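Local coordinates for BpsB (PgaB), Poly-beta-1,6-N-acetyl-D-glucosamine N-deacetylase (Bordetella bronchiseptica RB50, PDB 5BU6), which removes N-acetyl groups from poly-beta-1,6-N-acetyl-D-glucosamine as a family 4 carbohydrate esterase and is required for biofilm formation, at residues 79-85 against 102-107. The protein carries 5 engineered substitutions. Residues are numbered along the deposited sequence; the frame is centred on the assembly and turned at random.
Sequences LLTFDDG and YPAVVA. With NI (nickel (II) ion), chain C.
F82 N donates to V105 O at 2.8 Å and V105 N to L80 O at 2.9 Å, the first two of four backbone bonds that zip strand 79-83 alongside strand 104-107 in parallel. The two strands are the arms of a beta-alpha-beta crossover in the deacetylase core, joined through helix 88-100. A107 N reaches F82 O less squarely, at 3.2 Å and 36° out of the carbonyl plane. Beyond the strand end, D84 N closes on A107 O, which holds the backbone where D84 turns its carboxylate to the nickel ion. There OD1 of D84 binds the metal at 2.1 Å, with H154 and H159 and two waters also bound; one of these waters donates to D84 OD2, the other to D83 OD2. At the opposite end a water bridges L80 N and P103 O.

Side chains alternate between the two faces. T81 and V105 lie side by side on one, CG2 of T81 resting on V105 CB. With CG1 of V105 anti to the backbone N (chi1 -179°), CG2 lies beside that N and meets L79 CD1 as well. D83 and A107 share that face. Across the sheet, under helix 88-100, A104 CB sits at the edge of the F82 ring, near its plane, 3.9 Å from CE1, while L80 CD1 meets Y102 CD2 obliquely at 4.1 Å.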
ATOM      1  N   LEU A  79       7.203   1.021 -10.938  1.00 27.27           N
ATOM      2  CA  LEU A  79       6.367   1.798 -10.035  1.00 29.97           C
ATOM      3  C   LEU A  79       6.936   1.652  -8.617  1.00 32.67           C
ATOM      4  O   LEU A  79       7.090   0.530  -8.123  1.00 33.30           O
ATOM      5  CB  LEU A  79       4.917   1.317 -10.073  1.00 33.52           C
ATOM      6  CG  LEU A  79       3.896   2.090  -9.221  1.00 32.81           C
ATOM      7  CD1 LEU A  79       3.717   3.483  -9.806  1.00 35.48           C
ATOM      8  CD2 LEU A  79       2.572   1.341  -9.210  1.00 31.29           C
ATOM      9  N   LEU A  80       7.257   2.774  -7.983  1.00 28.21           N
ATOM     10  CA  LEU A  80       7.762   2.754  -6.604  1.00 26.05           C
ATOM     11  C   LEU A  80       6.605   3.051  -5.660  1.00 28.28           C
ATOM     12  O   LEU A  80       5.826   3.998  -5.907  1.00 29.74           O
ATOM     13  CB  LEU A  80       8.864   3.811  -6.419  1.00 29.94           C
ATOM     14  CG  LEU A  80      10.032   3.829  -7.391  1.00 35.53           C
ATOM     15  CD1 LEU A  80      10.944   5.028  -7.068  1.00 35.39           C
ATOM     16  CD2 LEU A  80      10.804   2.507  -7.322  1.00 32.89           C
ATOM     17  N   THR A  81       6.467   2.250  -4.601  1.00 29.36           N
ATOM     18  CA  THR A  81       5.400   2.465  -3.643  1.00 25.69           C
ATOM     19  C   THR A  81       5.961   2.459  -2.212  1.00 31.15           C
ATOM     20  O   THR A  81       6.910   1.721  -1.912  1.00 34.14           O
ATOM     21  CB  THR A  81       4.282   1.403  -3.774  1.00 33.64           C
ATOM     22  OG1 THR A  81       4.742   0.142  -3.280  1.00 39.07           O
ATOM     23  CG2 THR A  81       3.853   1.247  -5.252  1.00 35.13           C
ATOM     24  N   PHE A  82       5.395   3.331  -1.386  1.00 28.26           N
ATOM     25  CA  PHE A  82       5.784   3.529   0.012  1.00 40.28           C
ATOM     26  C   PHE A  82       4.517   3.513   0.880  1.00 41.19           C
ATOM     27  O   PHE A  82       3.750   4.472   0.858  1.00 45.62           O
ATOM     28  CB  PHE A  82       6.530   4.857   0.181  1.00 31.77           C
ATOM     29  CG  PHE A  82       7.791   4.942  -0.622  1.00 35.14           C
ATOM     30  CD1 PHE A  82       7.759   5.380  -1.946  1.00 34.84           C
ATOM     31  CD2 PHE A  82       9.005   4.564  -0.068  1.00 32.66           C
ATOM     32  CE1 PHE A  82       8.919   5.442  -2.704  1.00 36.79           C
ATOM     33  CE2 PHE A  82      10.179   4.623  -0.811  1.00 36.21           C
ATOM     34  CZ  PHE A  82      10.134   5.067  -2.143  1.00 35.51           C
ATOM     35  N   ASP A  83       4.275   2.436   1.622  1.00 33.24           N
ATOM     36  CA  ASP A  83       3.026   2.351   2.393  1.00 40.25           C
ATOM     37  C   ASP A  83       3.243   2.606   3.887  1.00 42.14           C
ATOM     38  O   ASP A  83       4.371   2.566   4.361  1.00 43.36           O
ATOM     39  CB  ASP A  83       2.349   0.989   2.207  1.00 62.09           C
ATOM     40  CG  ASP A  83       2.876   0.215   1.008  1.00 84.98           C
ATOM     41  OD1 ASP A  83       2.866   0.761  -0.116  1.00 86.02           O
ATOM     42  OD2 ASP A  83       3.289  -0.954   1.199  1.00 92.77           O
ATOM     43  N   ASP A  84       2.136   2.891   4.581  1.00 33.10           N
ATOM     44  CA  ASP A  84       1.987   2.923   6.047  1.00 38.14           C
ATOM     45  C   ASP A  84       2.004   4.352   6.568  1.00 34.61           C
ATOM     46  O   ASP A  84       1.514   4.616   7.660  1.00 37.87           O
ATOM     47  CB  ASP A  84       3.040   2.100   6.788  1.00 33.18           C
ATOM     48  CG  ASP A  84       2.824   0.602   6.665  1.00 38.93           C
ATOM     49  OD1 ASP A  84       1.959   0.173   5.881  1.00 33.92           O
ATOM     50  OD2 ASP A  84       3.543  -0.161   7.351  1.00 44.86           O
ATOM     51  N   GLY A  85       2.557   5.277   5.791  1.00 32.23           N
ATOM     52  CA  GLY A  85       2.421   6.688   6.105  1.00 33.13           C
ATOM     53  C   GLY A  85       3.224   7.172   7.307  1.00 34.41           C
ATOM     54  O   GLY A  85       2.854   8.154   7.955  1.00 34.92           O
ATOM     55  N   TYR A 102      11.554  11.237  -9.481  1.00 33.62           N
ATOM     56  CA  TYR A 102      10.809   9.991  -9.594  1.00 32.96           C
ATOM     57  C   TYR A 102       9.411  10.118  -8.987  1.00 38.26           C
ATOM     58  O   TYR A 102       9.283  10.582  -7.853  1.00 36.42           O
ATOM     59  CB  TYR A 102      11.518   8.872  -8.861  1.00 32.26           C
ATOM     60  CG  TYR A 102      12.854   8.430  -9.397  1.00 35.68           C
ATOM     61  CD1 TYR A 102      13.241   8.682 -10.712  1.00 39.72           C
ATOM     62  CD2 TYR A 102      13.704   7.693  -8.588  1.00 41.64           C
ATOM     63  CE1 TYR A 102      14.462   8.224 -11.185  1.00 47.06           C
ATOM     64  CE2 TYR A 102      14.919   7.245  -9.050  1.00 43.99           C
ATOM     65  CZ  TYR A 102      15.291   7.505 -10.336  1.00 44.19           C
ATOM     66  OH  TYR A 102      16.510   7.020 -10.750  1.00 44.50           O
ATOM     67  N   PRO A 103       8.372   9.669  -9.709  1.00 32.44           N
ATOM     68  CA  PRO A 103       7.059   9.556  -9.061  1.00 32.16           C
ATOM     69  C   PRO A 103       6.992   8.375  -8.095  1.00 33.59           C
ATOM     70  O   PRO A 103       7.824   7.476  -8.161  1.00 28.19           O
ATOM     71  CB  PRO A 103       6.091   9.345 -10.236  1.00 32.86           C
ATOM     72  CG  PRO A 103       6.934   8.767 -11.322  1.00 36.23           C
ATOM     73  CD  PRO A 103       8.321   9.328 -11.148  1.00 32.80           C
ATOM     74  N   ALA A 104       5.977   8.366  -7.239  1.00 32.61           N
ATOM     75  CA  ALA A 104       5.736   7.252  -6.336  1.00 34.15           C
ATOM     76  C   ALA A 104       4.264   7.179  -5.933  1.00 34.66           C
ATOM     77  O   ALA A 104       3.517   8.130  -6.129  1.00 34.46           O
ATOM     78  CB  ALA A 104       6.609   7.380  -5.106  1.00 30.50           C
ATOM     79  N   VAL A 105       3.866   6.032  -5.390  1.00 31.71           N
ATOM     80  CA  VAL A 105       2.578   5.850  -4.724  1.00 29.25           C
ATOM     81  C   VAL A 105       2.826   5.859  -3.212  1.00 27.64           C
ATOM     82  O   VAL A 105       3.742   5.185  -2.746  1.00 29.29           O
ATOM     83  CB  VAL A 105       1.924   4.513  -5.113  1.00 32.34           C
ATOM     84  CG1 VAL A 105       0.562   4.344  -4.419  1.00 33.10           C
ATOM     85  CG2 VAL A 105       1.800   4.430  -6.610  1.00 37.26           C
ATOM     86  N   VAL A 106       2.024   6.608  -2.466  1.00 27.36           N
ATOM     87  CA  VAL A 106       2.065   6.548  -1.005  1.00 33.26           C
ATOM     88  C   VAL A 106       0.705   6.037  -0.524  1.00 33.26           C
ATOM     89  O   VAL A 106      -0.313   6.626  -0.846  1.00 30.90           O
ATOM     90  CB  VAL A 106       2.364   7.927  -0.380  1.00 32.02           C
ATOM     91  CG1 VAL A 106       2.241   7.862   1.155  1.00 37.97           C
ATOM     92  CG2 VAL A 106       3.749   8.424  -0.805  1.00 31.57           C
ATOM     93  N   ALA A 107       0.688   4.934   0.211  1.00 31.57           N
ATOM     94  CA  ALA A 107      -0.571   4.315   0.624  1.00 31.74           C
ATOM     95  C   ALA A 107      -0.757   4.557   2.122  1.00 32.06           C
ATOM     96  O   ALA A 107       0.137   4.246   2.932  1.00 31.67           O
ATOM     97  CB  ALA A 107      -0.583   2.824   0.294  1.00 34.27           C
TER
HETATM   98 NI    NI C 401       1.605  -1.802   5.271  1.00 34.40          NI
HETATM   99  O   HOH W   1       7.508   5.128  -9.577  1.00 31.89           O
HETATM  100  O   HOH W   2       3.142  -1.435   3.849  1.00 43.40           O
HETATM  101  O   HOH W   3       3.292  -2.457   6.465  1.00 33.61           O